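Long-range contacts in glutathione-dependent peroxiredoxin (Sinorhizobium meliloti, PDB 3UMA), which probably reduces hydrogen peroxide and organic hydroperoxides to water and alcohols at the expense of glutathione, as a thiol peroxidase of the Prx5 subfamily: residues V59-V64 with D94-A99; V98-L103 with W125-T130; H104-W109 with I119-D124; R150-V155 with A162-E167. All blocks are in the same frame, centred on the assembly; numbering follows the deposited sequence.

Overall arrangement
All four contacts lie in or against one mixed sheet. Interaction 1 pairs its strands 58-64 and 94-99 close to the centre of the chain. Interaction 4 adds the hairpin of strands 147-156 and 159-165 beside strand 58-64, with its centre about 10 Å from that of interaction 1. On the other side, interaction 3 packs helix 103-113 on strand 120-123, the neighbour of strand 94-99. Its centre lies about 19 Å from that of interaction 4. Interaction 2 shares Val98 and Ala99 with interaction 1 and brackets interaction 3 in sequence. Interactions 1, 3 and 4 each bring a side chain to Cys72, the predicted peroxidatic cysteine, consistent with an active site set against this sheet.

Interaction 1. Residues V59-V64 with D94-A99; sequences VVLFAV and DIAVVA
Strands 59-64 and 94-99 run parallel and in register, from Val59 beside Asp94 to Ala63 beside Val98. Five backbone hydrogen bonds join them. Val60 N donates to Asp94 O and Ala96 N to Val60 O. Phe62 N reaches Ala96 O at 2.9 Å, and Val98 N returns to Phe62 O. Val64 N to Val98 O closes the series. CA-H...O contacts run between these bonds, such as Val97 CA to Phe62 O at 3.1 Å.

Apolar packing follows on both faces. On the face of Phe62, the ring lies across Val97. Val97 CB sits 3.6 Å above the ring plane, toward the rim, and makes a CH-pi contact. Ile95 CG2 meets the ring edge in plane, 4.0 Å from Phe62 CE1. Phe62 CG stands between its own N and carbonyl carbon (chi1 64°), which swings the ring over the neighbouring strand. Outside the pair, Tyr80 stacks on this ring and His76 meets it edge-to-face. With an alanine here, Val97 CB would probably lose its aromatic cover and a gap would open toward helix 70-82. On the other face, Leu61 CD1 lies 3.9 Å from both Ala96 CB and Val98 CG1, and Ala63 CB touches Val98 CG1 at 3.6 Å.

The one carboxylate, Asp94, turns away from strand 59-64, and its OD2 bonds to His120 NE2. Val64 also touches Cys72, the likely active-site residue. Buried parallel strands of this kind form the core of the thioredoxin-like fold of peroxiredoxins.

Interaction 2. Residues V98-L103 with W125-T130; sequences VAVNDL and WNAAFT
Val100 carries this contact, wedged against the turn that leads into helix 128-132. It lies just past strand 94-99 of the thioredoxin-like sheet, at the centre of an inverse gamma turn. Its two methyls do different work. CG1 stands opposite the backbone N (chi1 180°) and reaches Trp125 O at 3.3 Å. CG2 fits between Ala127 CB and Thr130 OG1, at 3.7 Å from each. The approach to Thr130 is oblique, and the meeting is van der Waals.

Next to it, Asn101 O faces the backbone of Trp125, with a CA-H...O contact from Trp125 CA at 3.5 Å. Trp125 CB rests 4.0 Å from Asp102 CA, while the indole leads away from the 98-103 segment.

Residues around these hold both turns in place. Asp124 OD2 bonds to Thr130 OG1, and Asp124 OD1 takes the backbone N of Phe129 near the start of the helix. Ser123 OG bonds to Asn101 O. Asp102 is the N-cap of helix 103-113, its OD1 bonded to Val105 N. Asn126 lays its CB over the centre of the Trp125 ring and makes an Asx turn. In that turn, Ala128 N donates to Asn126 OD1 at 3.1 Å from above the amide plane.

Interaction 3. Residues H104-W109 with I119-D124; sequences HVMGAW and IHFLSD
Met106 and Trp109 of helix 104-109 pack on Phe121 and its neighbours in strand 120-123. The two elements belong to a beta-alpha-beta unit with strand 94-99, and here the helix runs back nearly antiparallel to the strand, at 161°.

Met106 is a selenomethionine. Its CG, anti to the carbonyl carbon (chi1 -75°), lies against Ser123 CB at 3.8 Å. The bends at chi2 and chi3 then turn CE back to the strand backbone. Met106 CE comes 3.4 Å from Leu122 O and 4.0 Å from Phe121 CB. This one side chain meets three successive strand residues.

The aromatic pair lies further along the helix. Trp109 CG stands opposite its backbone N, which sends the indole along the helix flank to where its six-membered ring reaches Phe121. Their rings meet in an offset edge-to-face pair, with planes at 88°. The Phe121 edge is turned to the face of the six-membered ring of Trp109, and the centroids are 5.9 Å apart. A serine in place of Phe121 would probably leave the Trp109 face without this edge and set the indole freer to turn beside Cys72.

Other residues complete the setting. Leu77 of helix 70-82 touches both aromatic side chains, and Trp109 also touches Cys72 on that helix. In the aromatic pair, Trp109 CE3 lies in the Phe121 ring plane, 3.9 Å from Phe121 CE1.

Interaction 4. Residues R150-V155 with A162-E167; sequences RYSMLV and ALNIEE
Arg150 O accepts the backbone N of Glu166 at 2.9 Å, at the end of the hairpin away from its turn. The other two backbone groups here are joined through a water, which accepts from Arg150 N and donates to Glu166 O. Beside this link the two side chains cross obliquely, touching through carbon. Arg150 CG lies 3.8 Å from Glu166 CG. Their charged ends do not meet: Arg150 NE is 5.7 Å from Glu166 OE2. Each has a partner outside the pair. Arg150 NH2 donates to Pro169 O, and Glu166 OE2 bonds to Ser175 OG. Arg150 also packs on Cys72, and so borders the predicted active site.

The rest is a beta hairpin of strands 147-156 and 159-165, antiparallel at 177°. It lies beside strand 58-64 in the mixed sheet of the peroxiredoxin fold.

Ser152 and Asn164 form a hydrogen-bonded pair, each N donating to the other's O. Leu154 N donates to Ala162 O at 2.8 Å, while the return bond from Ala162 N to Leu154 O is weak. Tyr151 and Met153 are in non-hydrogen-bonded pairs here, so their backbones bond to strand 58-64, at Ala63 and Leu61.

Ser152 OG and Asn164 OD1 are close at 3.2 Å, but the angle is too poor for a bond. On the opposite face, Met153 and Leu163 lie side by side. Met153, a selenomethionine, is bent at chi3 (70°), which brings its CE to 3.7 Å from Leu163 CD1.

Interaction 1. Residues V59-V64 with D94-A99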
loop_
_atom_site.group_PDB
_atom_site.type_symbol
_atom_site.label_atom_id
_atom_site.label_comp_id
_atom_site.label_asym_id
_atom_site.label_seq_id
_atom_site.Cartn_x
_atom_site.Cartn_y
_atom_site.Cartn_z
ATOM N N VAL A 59 -4.565 -10.784 -2.069
ATOM C CA VAL A 59 -4.608 -9.316 -2.110
ATOM C C VAL A 59 -3.280 -8.702 -2.614
ATOM O O VAL A 59 -2.203 -9.140 -2.238
ATOM C CB VAL A 59 -4.989 -8.736 -0.715
ATOM C CG1 VAL A 59 -5.010 -7.210 -0.717
ATOM C CG2 VAL A 59 -6.355 -9.277 -0.259
ATOM N N VAL A 60 -3.381 -7.709 -3.485
ATOM C CA VAL A 60 -2.220 -6.923 -3.883
ATOM C C VAL A 60 -2.193 -5.669 -3.014
ATOM O O VAL A 60 -3.131 -4.883 -3.054
ATOM C CB VAL A 60 -2.273 -6.535 -5.368
ATOM C CG1 VAL A 60 -1.261 -5.404 -5.678
ATOM C CG2 VAL A 60 -1.976 -7.750 -6.222
ATOM N N LEU A 61 -1.157 -5.537 -2.184
ATOM C CA LEU A 61 -0.972 -4.347 -1.368
ATOM C C LEU A 61 0.224 -3.564 -1.876
ATOM O O LEU A 61 1.318 -4.119 -1.990
ATOM C CB LEU A 61 -0.725 -4.709 0.108
ATOM C CG LEU A 61 -0.438 -3.540 1.075
ATOM C CD1 LEU A 61 -1.648 -2.608 1.228
ATOM C CD2 LEU A 61 0.010 -4.029 2.433
ATOM N N PHE A 62 0.037 -2.282 -2.170
ATOM C CA PHE A 62 1.214 -1.440 -2.372
ATOM C C PHE A 62 1.248 -0.247 -1.426
ATOM O O PHE A 62 0.210 0.323 -1.112
ATOM C CB PHE A 62 1.427 -1.040 -3.845
ATOM C CG PHE A 62 0.338 -0.179 -4.425
ATOM C CD1 PHE A 62 -0.910 -0.713 -4.752
ATOM C CD2 PHE A 62 0.581 1.158 -4.710
ATOM C CE1 PHE A 62 -1.899 0.080 -5.307
ATOM C CE2 PHE A 62 -0.407 1.966 -5.289
ATOM C CZ PHE A 62 -1.646 1.434 -5.587
ATOM N N ALA A 63 2.451 0.107 -0.977
ATOM C CA ALA A 63 2.636 1.244 -0.083
ATOM C C ALA A 63 3.346 2.400 -0.786
ATOM O O ALA A 63 4.251 2.186 -1.594
ATOM C CB ALA A 63 3.394 0.844 1.139
ATOM N N VAL A 64 2.946 3.622 -0.443
ATOM C CA VAL A 64 3.551 4.830 -1.024
ATOM C C VAL A 64 4.066 5.750 0.101
ATOM O O VAL A 64 3.473 5.796 1.190
ATOM C CB VAL A 64 2.543 5.594 -1.943
ATOM C CG1 VAL A 64 2.061 4.722 -3.116
ATOM C CG2 VAL A 64 1.318 6.083 -1.145
ATOM N N ASP A 94 -8.671 -8.375 -4.236
ATOM C CA ASP A 94 -8.689 -6.956 -3.850
ATOM C C ASP A 94 -7.352 -6.246 -4.088
ATOM O O ASP A 94 -6.298 -6.871 -4.104
ATOM C CB ASP A 94 -9.050 -6.838 -2.363
ATOM C CG ASP A 94 -10.111 -5.780 -2.089
ATOM O OD1 ASP A 94 -10.304 -4.851 -2.925
ATOM O OD2 ASP A 94 -10.758 -5.884 -1.016
ATOM N N ILE A 95 -7.407 -4.927 -4.263
ATOM C CA ILE A 95 -6.191 -4.122 -4.329
ATOM C C ILE A 95 -6.284 -2.980 -3.320
ATOM O O ILE A 95 -7.329 -2.318 -3.215
ATOM C CB ILE A 95 -5.938 -3.562 -5.744
ATOM C CG1 ILE A 95 -5.985 -4.680 -6.794
ATOM C CG2 ILE A 95 -4.574 -2.812 -5.796
ATOM C CD1 ILE A 95 -6.099 -4.168 -8.235
ATOM N N ALA A 96 -5.188 -2.768 -2.587
ATOM C CA ALA A 96 -5.106 -1.697 -1.605
ATOM C C ALA A 96 -3.812 -0.920 -1.731
ATOM O O ALA A 96 -2.768 -1.502 -1.980
ATOM C CB ALA A 96 -5.214 -2.251 -0.200
ATOM N N VAL A 97 -3.903 0.397 -1.562
ATOM C CA VAL A 97 -2.743 1.247 -1.323
ATOM C C VAL A 97 -2.775 1.712 0.133
ATOM O O VAL A 97 -3.836 2.021 0.668
ATOM C CB VAL A 97 -2.701 2.466 -2.312
ATOM C CG1 VAL A 97 -3.954 3.353 -2.187
ATOM C CG2 VAL A 97 -1.390 3.294 -2.147
ATOM N N VAL A 98 -1.615 1.731 0.777
ATOM C CA VAL A 98 -1.493 2.220 2.134
ATOM C C VAL A 98 -0.465 3.346 2.156
ATOM O O VAL A 98 0.533 3.289 1.426
ATOM C CB VAL A 98 -1.104 1.086 3.127
ATOM C CG1 VAL A 98 0.211 0.444 2.773
ATOM C CG2 VAL A 98 -1.068 1.584 4.605
ATOM N N ALA A 99 -0.705 4.364 2.988
ATOM C CA ALA A 99 0.266 5.474 3.171
ATOM C C ALA A 99 0.181 6.011 4.583
ATOM O O ALA A 99 -0.883 5.937 5.214
ATOM C CB ALA A 99 -0.008 6.580 2.209
#

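Interaction 2. Residues V98-L103 with W125-T130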
loop_
_atom_site.group_PDB
_atom_site.type_symbol
_atom_site.label_atom_id
_atom_site.label_comp_id
_atom_site.label_asym_id
_atom_site.label_seq_id
_atom_site.Cartn_x
_atom_site.Cartn_y
_atom_site.Cartn_z
ATOM N N VAL A 98 -1.615 1.731 0.777
ATOM C CA VAL A 98 -1.493 2.220 2.134
ATOM C C VAL A 98 -0.465 3.346 2.156
ATOM O O VAL A 98 0.533 3.289 1.426
ATOM C CB VAL A 98 -1.104 1.086 3.127
ATOM C CG1 VAL A 98 0.211 0.444 2.773
ATOM C CG2 VAL A 98 -1.068 1.584 4.605
ATOM N N ALA A 99 -0.705 4.364 2.988
ATOM C CA ALA A 99 0.266 5.474 3.171
ATOM C C ALA A 99 0.181 6.011 4.583
ATOM O O ALA A 99 -0.883 5.937 5.214
ATOM C CB ALA A 99 -0.008 6.580 2.209
ATOM N N VAL A 100 1.302 6.559 5.065
ATOM C CA VAL A 100 1.335 7.296 6.322
ATOM C C VAL A 100 0.846 8.718 6.028
ATOM O O VAL A 100 1.640 9.636 5.874
ATOM C CB VAL A 100 2.746 7.249 6.968
ATOM C CG1 VAL A 100 2.795 8.039 8.300
ATOM C CG2 VAL A 100 3.193 5.775 7.169
ATOM N N ASN A 101 -0.469 8.840 5.854
ATOM C CA ASN A 101 -1.213 10.098 5.703
ATOM C C ASN A 101 -2.493 9.967 6.532
ATOM O O ASN A 101 -2.971 8.843 6.765
ATOM C CB ASN A 101 -1.664 10.327 4.245
ATOM C CG ASN A 101 -0.553 10.908 3.339
ATOM O OD1 ASN A 101 -0.163 12.075 3.467
ATOM N ND2 ASN A 101 -0.056 10.092 2.426
ATOM N N ASP A 102 -3.073 11.095 6.927
ATOM C CA ASP A 102 -4.344 11.088 7.651
ATOM C C ASP A 102 -5.479 10.651 6.715
ATOM O O ASP A 102 -5.324 10.619 5.487
ATOM C CB ASP A 102 -4.613 12.475 8.275
ATOM C CG ASP A 102 -4.844 13.560 7.234
ATOM O OD1 ASP A 102 -5.945 13.587 6.667
ATOM O OD2 ASP A 102 -3.927 14.406 6.981
ATOM N N LEU A 103 -6.639 10.351 7.279
ATOM C CA LEU A 103 -7.708 9.767 6.469
ATOM C C LEU A 103 -8.358 10.757 5.511
ATOM O O LEU A 103 -8.827 10.375 4.441
ATOM C CB LEU A 103 -8.734 9.035 7.361
ATOM C CG LEU A 103 -9.881 9.753 8.067
ATOM C CD1 LEU A 103 -11.038 9.965 7.118
ATOM C CD2 LEU A 103 -10.356 8.922 9.269
ATOM N N TRP A 125 -1.944 6.422 9.500
ATOM C CA TRP A 125 -1.603 7.808 9.854
ATOM C C TRP A 125 -0.382 7.900 10.778
ATOM O O TRP A 125 0.482 8.751 10.586
ATOM C CB TRP A 125 -2.826 8.574 10.419
ATOM C CG TRP A 125 -3.147 8.201 11.853
ATOM C CD1 TRP A 125 -4.002 7.203 12.285
ATOM C CD2 TRP A 125 -2.568 8.769 13.028
ATOM N NE1 TRP A 125 -3.984 7.138 13.660
ATOM C CE2 TRP A 125 -3.127 8.094 14.141
ATOM C CE3 TRP A 125 -1.628 9.789 13.250
ATOM C CZ2 TRP A 125 -2.775 8.403 15.459
ATOM C CZ3 TRP A 125 -1.282 10.105 14.565
ATOM C CH2 TRP A 125 -1.851 9.403 15.653
ATOM N N ASN A 126 -0.303 7.014 11.766
ATOM C CA ASN A 126 0.798 7.055 12.711
ATOM C C ASN A 126 1.880 6.051 12.397
ATOM O O ASN A 126 2.761 5.819 13.228
ATOM C CB ASN A 126 0.288 6.829 14.137
ATOM C CG ASN A 126 -0.418 5.482 14.304
ATOM O OD1 ASN A 126 -0.514 4.691 13.351
ATOM N ND2 ASN A 126 -0.914 5.213 15.524
ATOM N N ALA A 127 1.817 5.451 11.205
ATOM C CA ALA A 127 2.813 4.457 10.808
ATOM C C ALA A 127 2.879 3.225 11.710
ATOM O O ALA A 127 3.925 2.571 11.751
ATOM C CB ALA A 127 4.233 5.101 10.694
ATOM N N ALA A 128 1.778 2.886 12.387
ATOM C CA ALA A 128 1.717 1.644 13.222
ATOM C C ALA A 128 2.019 0.352 12.436
ATOM O O ALA A 128 2.914 -0.401 12.792
ATOM C CB ALA A 128 0.331 1.520 13.959
ATOM N N PHE A 129 1.270 0.105 11.373
ATOM C CA PHE A 129 1.530 -1.015 10.464
ATOM C C PHE A 129 2.946 -0.962 9.850
ATOM O O PHE A 129 3.743 -1.926 9.924
ATOM C CB PHE A 129 0.470 -1.025 9.346
ATOM C CG PHE A 129 0.623 -2.193 8.392
ATOM C CD1 PHE A 129 0.427 -3.502 8.846
ATOM C CD2 PHE A 129 1.011 -1.982 7.064
ATOM C CE1 PHE A 129 0.575 -4.583 7.979
ATOM C CE2 PHE A 129 1.179 -3.047 6.199
ATOM C CZ PHE A 129 0.954 -4.349 6.637
ATOM N N THR A 130 3.271 0.194 9.272
ATOM C CA THR A 130 4.575 0.419 8.618
ATOM C C THR A 130 5.749 0.112 9.530
ATOM O O THR A 130 6.686 -0.595 9.156
ATOM C CB THR A 130 4.656 1.885 8.154
ATOM O OG1 THR A 130 3.644 2.109 7.166
ATOM C CG2 THR A 130 6.037 2.227 7.598
#

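Interaction 3. Residues H104-W109 with I119-D124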
loop_
_atom_site.group_PDB
_atom_site.type_symbol
_atom_site.label_atom_id
_atom_site.label_comp_id
_atom_site.label_asym_id
_atom_site.label_seq_id
_atom_site.Cartn_x
_atom_site.Cartn_y
_atom_site.Cartn_z
ATOM N N HIS A 104 -8.352 12.043 5.852
ATOM C CA HIS A 104 -8.953 13.026 4.951
ATOM C C HIS A 104 -8.112 13.245 3.690
ATOM O O HIS A 104 -8.628 13.417 2.599
ATOM C CB HIS A 104 -9.197 14.357 5.663
ATOM C CG HIS A 104 -9.936 14.213 6.955
ATOM N ND1 HIS A 104 -11.304 14.036 7.010
ATOM C CD2 HIS A 104 -9.498 14.202 8.237
ATOM C CE1 HIS A 104 -11.677 13.929 8.274
ATOM N NE2 HIS A 104 -10.603 14.030 9.040
ATOM N N VAL A 105 -6.804 13.256 3.857
ATOM C CA VAL A 105 -5.923 13.349 2.698
ATOM C C VAL A 105 -6.066 12.084 1.843
ATOM O O VAL A 105 -6.182 12.177 0.625
ATOM C CB VAL A 105 -4.464 13.664 3.145
ATOM C CG1 VAL A 105 -3.468 13.449 2.017
ATOM C CG2 VAL A 105 -4.403 15.136 3.650
HETATM N N MSE A 106 -6.085 10.909 2.484
HETATM C CA MSE A 106 -6.291 9.653 1.746
HETATM C C MSE A 106 -7.572 9.690 0.932
HETATM O O MSE A 106 -7.548 9.390 -0.261
HETATM C CB MSE A 106 -6.277 8.420 2.669
HETATM C CG MSE A 106 -4.901 8.044 3.140
HETATM SE SE MSE A 106 -3.612 7.898 1.641
HETATM C CE MSE A 106 -3.894 6.069 0.983
ATOM N N GLY A 107 -8.670 10.111 1.563
ATOM C CA GLY A 107 -9.966 10.266 0.866
ATOM C C GLY A 107 -9.947 11.266 -0.273
ATOM O O GLY A 107 -10.486 11.008 -1.354
ATOM N N ALA A 108 -9.338 12.427 -0.047
ATOM C CA ALA A 108 -9.177 13.398 -1.130
ATOM C C ALA A 108 -8.355 12.834 -2.303
ATOM O O ALA A 108 -8.652 13.086 -3.479
ATOM C CB ALA A 108 -8.551 14.682 -0.596
ATOM N N TRP A 109 -7.335 12.049 -1.981
ATOM C CA TRP A 109 -6.484 11.439 -3.014
ATOM C C TRP A 109 -7.230 10.368 -3.805
ATOM O O TRP A 109 -7.062 10.251 -5.018
ATOM C CB TRP A 109 -5.238 10.838 -2.371
ATOM C CG TRP A 109 -4.087 10.576 -3.332
ATOM C CD1 TRP A 109 -3.702 11.355 -4.399
ATOM C CD2 TRP A 109 -3.147 9.491 -3.268
ATOM N NE1 TRP A 109 -2.591 10.815 -4.998
ATOM C CE2 TRP A 109 -2.223 9.674 -4.327
ATOM C CE3 TRP A 109 -2.995 8.382 -2.413
ATOM C CZ2 TRP A 109 -1.162 8.769 -4.578
ATOM C CZ3 TRP A 109 -1.931 7.494 -2.646
ATOM C CH2 TRP A 109 -1.028 7.696 -3.727
ATOM N N ILE A 119 -10.280 0.710 -5.603
ATOM C CA ILE A 119 -9.136 0.214 -4.862
ATOM C C ILE A 119 -9.269 0.752 -3.440
ATOM O O ILE A 119 -9.809 1.837 -3.252
ATOM C CB ILE A 119 -7.841 0.696 -5.606
ATOM C CG1 ILE A 119 -7.297 -0.418 -6.485
ATOM C CG2 ILE A 119 -6.753 1.249 -4.692
ATOM C CD1 ILE A 119 -6.727 0.077 -7.770
ATOM N N HIS A 120 -8.830 -0.002 -2.434
ATOM C CA HIS A 120 -8.800 0.551 -1.072
ATOM C C HIS A 120 -7.724 1.655 -0.933
ATOM O O HIS A 120 -6.620 1.534 -1.482
ATOM C CB HIS A 120 -8.549 -0.520 -0.022
ATOM C CG HIS A 120 -9.636 -1.545 0.081
ATOM N ND1 HIS A 120 -10.663 -1.460 1.002
ATOM C CD2 HIS A 120 -9.839 -2.696 -0.603
ATOM C CE1 HIS A 120 -11.454 -2.509 0.870
ATOM N NE2 HIS A 120 -10.977 -3.274 -0.098
ATOM N N PHE A 121 -8.074 2.723 -0.229
ATOM C CA PHE A 121 -7.121 3.761 0.165
ATOM C C PHE A 121 -7.017 3.740 1.681
ATOM O O PHE A 121 -7.905 4.245 2.375
ATOM C CB PHE A 121 -7.568 5.144 -0.348
ATOM C CG PHE A 121 -7.330 5.338 -1.832
ATOM C CD1 PHE A 121 -6.304 6.180 -2.282
ATOM C CD2 PHE A 121 -8.126 4.676 -2.772
ATOM C CE1 PHE A 121 -6.074 6.374 -3.644
ATOM C CE2 PHE A 121 -7.888 4.825 -4.141
ATOM C CZ PHE A 121 -6.847 5.679 -4.573
ATOM N N LEU A 122 -5.943 3.127 2.175
ATOM C CA LEU A 122 -5.782 2.865 3.584
ATOM C C LEU A 122 -4.862 3.892 4.222
ATOM O O LEU A 122 -3.730 4.101 3.766
ATOM C CB LEU A 122 -5.200 1.457 3.805
ATOM C CG LEU A 122 -5.918 0.262 3.165
ATOM C CD1 LEU A 122 -5.148 -1.025 3.448
ATOM C CD2 LEU A 122 -7.358 0.169 3.700
ATOM N N SER A 123 -5.345 4.493 5.300
ATOM C CA SER A 123 -4.593 5.445 6.072
ATOM C C SER A 123 -3.875 4.723 7.209
ATOM O O SER A 123 -4.524 4.053 8.035
ATOM C CB SER A 123 -5.541 6.534 6.599
ATOM O OG SER A 123 -5.015 7.137 7.756
ATOM N N ASP A 124 -2.546 4.804 7.210
ATOM C CA ASP A 124 -1.692 4.328 8.310
ATOM C C ASP A 124 -1.063 5.562 8.985
ATOM O O ASP A 124 0.179 5.716 9.053
ATOM C CB ASP A 124 -0.616 3.366 7.781
ATOM C CG ASP A 124 0.150 2.670 8.882
ATOM O OD1 ASP A 124 -0.424 2.427 9.955
ATOM O OD2 ASP A 124 1.349 2.357 8.695
#

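Interaction 4. Residues R150-V155 with A162-E167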
loop_
_atom_site.group_PDB
_atom_site.type_symbol
_atom_site.label_atom_id
_atom_site.label_comp_id
_atom_site.label_asym_id
_atom_site.label_seq_id
_atom_site.Cartn_x
_atom_site.Cartn_y
_atom_site.Cartn_z
ATOM N N ARG A 150 8.483 2.719 -0.373
ATOM C CA ARG A 150 7.662 2.215 -1.482
ATOM C C ARG A 150 7.868 0.694 -1.637
ATOM O O ARG A 150 9.000 0.217 -1.689
ATOM C CB ARG A 150 7.972 2.959 -2.782
ATOM C CG ARG A 150 7.065 2.588 -3.957
ATOM C CD ARG A 150 7.345 3.419 -5.249
ATOM N NE ARG A 150 7.654 4.822 -4.957
ATOM C CZ ARG A 150 6.763 5.769 -4.661
ATOM N NH1 ARG A 150 5.458 5.522 -4.601
ATOM N NH2 ARG A 150 7.191 6.983 -4.379
ATOM N N TYR A 151 6.773 -0.062 -1.689
ATOM C CA TYR A 151 6.836 -1.514 -1.874
ATOM C C TYR A 151 5.522 -1.991 -2.464
ATOM O O TYR A 151 4.530 -1.252 -2.467
ATOM C CB TYR A 151 7.187 -2.284 -0.568
ATOM C CG TYR A 151 6.150 -2.179 0.554
ATOM C CD1 TYR A 151 4.924 -2.867 0.482
ATOM C CD2 TYR A 151 6.394 -1.385 1.685
ATOM C CE1 TYR A 151 3.966 -2.774 1.501
ATOM C CE2 TYR A 151 5.445 -1.286 2.721
ATOM C CZ TYR A 151 4.232 -1.988 2.622
ATOM O OH TYR A 151 3.276 -1.875 3.620
ATOM N N SER A 152 5.529 -3.205 -3.002
ATOM C CA SER A 152 4.290 -3.898 -3.318
ATOM C C SER A 152 4.434 -5.326 -2.794
ATOM O O SER A 152 5.549 -5.841 -2.634
ATOM C CB SER A 152 3.993 -3.909 -4.820
ATOM O OG SER A 152 4.913 -4.763 -5.461
HETATM N N MSE A 153 3.313 -5.956 -2.496
HETATM C CA MSE A 153 3.374 -7.326 -2.033
HETATM C C MSE A 153 2.129 -8.062 -2.467
HETATM O O MSE A 153 1.067 -7.465 -2.599
HETATM C CB MSE A 153 3.603 -7.421 -0.514
HETATM C CG MSE A 153 2.616 -6.661 0.322
HETATM SE SE MSE A 153 2.856 -6.977 2.239
HETATM C CE MSE A 153 4.538 -6.086 2.659
ATOM N N LEU A 154 2.294 -9.347 -2.757
ATOM C CA LEU A 154 1.160 -10.251 -2.950
ATOM C C LEU A 154 0.938 -11.014 -1.643
ATOM O O LEU A 154 1.855 -11.639 -1.100
ATOM C CB LEU A 154 1.406 -11.205 -4.130
ATOM C CG LEU A 154 0.324 -12.248 -4.467
ATOM C CD1 LEU A 154 -0.993 -11.572 -4.833
ATOM C CD2 LEU A 154 0.806 -13.162 -5.602
ATOM N N VAL A 155 -0.284 -10.918 -1.128
ATOM C CA VAL A 155 -0.608 -11.469 0.180
ATOM C C VAL A 155 -1.716 -12.530 0.026
ATOM O O VAL A 155 -2.773 -12.254 -0.541
ATOM C CB VAL A 155 -1.039 -10.349 1.166
ATOM C CG1 VAL A 155 -1.194 -10.896 2.581
ATOM C CG2 VAL A 155 0.002 -9.190 1.175
ATOM N N ALA A 162 4.833 -12.583 -2.305
ATOM C CA ALA A 162 5.780 -11.842 -3.137
ATOM C C ALA A 162 5.940 -10.455 -2.531
ATOM O O ALA A 162 4.970 -9.874 -2.049
ATOM C CB ALA A 162 5.285 -11.747 -4.561
ATOM N N LEU A 163 7.166 -9.947 -2.548
ATOM C CA LEU A 163 7.502 -8.711 -1.889
ATOM C C LEU A 163 8.543 -7.970 -2.735
ATOM O O LEU A 163 9.597 -8.515 -3.048
ATOM C CB LEU A 163 8.041 -8.991 -0.481
ATOM C CG LEU A 163 8.602 -7.824 0.342
ATOM C CD1 LEU A 163 7.530 -6.758 0.623
ATOM C CD2 LEU A 163 9.213 -8.330 1.645
ATOM N N ASN A 164 8.217 -6.736 -3.114
ATOM C CA ASN A 164 9.091 -5.911 -3.939
ATOM C C ASN A 164 9.303 -4.581 -3.247
ATOM O O ASN A 164 8.418 -3.742 -3.272
ATOM C CB ASN A 164 8.440 -5.690 -5.304
ATOM C CG ASN A 164 7.990 -6.992 -5.961
ATOM O OD1 ASN A 164 6.810 -7.174 -6.285
ATOM N ND2 ASN A 164 8.920 -7.897 -6.158
ATOM N N ILE A 165 10.461 -4.410 -2.615
ATOM C CA ILE A 165 10.796 -3.201 -1.857
ATOM C C ILE A 165 11.744 -2.318 -2.658
ATOM O O ILE A 165 12.788 -2.788 -3.094
ATOM C CB ILE A 165 11.494 -3.553 -0.522
ATOM C CG1 ILE A 165 10.650 -4.559 0.296
ATOM C CG2 ILE A 165 11.835 -2.280 0.275
ATOM C CD1 ILE A 165 11.407 -5.164 1.506
ATOM N N GLU A 166 11.393 -1.043 -2.832
ATOM C CA GLU A 166 12.264 -0.089 -3.532
ATOM C C GLU A 166 13.397 0.405 -2.636
ATOM O O GLU A 166 13.169 0.863 -1.512
ATOM C CB GLU A 166 11.473 1.128 -4.019
ATOM C CG GLU A 166 10.294 0.819 -4.939
ATOM C CD GLU A 166 10.700 0.363 -6.340
ATOM O OE1 GLU A 166 11.919 0.325 -6.639
ATOM O OE2 GLU A 166 9.796 0.046 -7.142
ATOM N N GLU A 167 14.618 0.341 -3.145
ATOM C CA GLU A 167 15.769 0.929 -2.447
ATOM C C GLU A 167 15.673 2.456 -2.427
ATOM O O GLU A 167 16.212 3.116 -1.542
ATOM C CB GLU A 167 17.078 0.488 -3.107
ATOM C CG GLU A 167 17.939 -0.419 -2.220
ATOM C CD GLU A 167 19.167 0.317 -1.657
ATOM O OE1 GLU A 167 20.159 0.471 -2.415
ATOM O OE2 GLU A 167 19.144 0.734 -0.465
HETATM O O HOH W 1 11.398 3.229 -0.890
#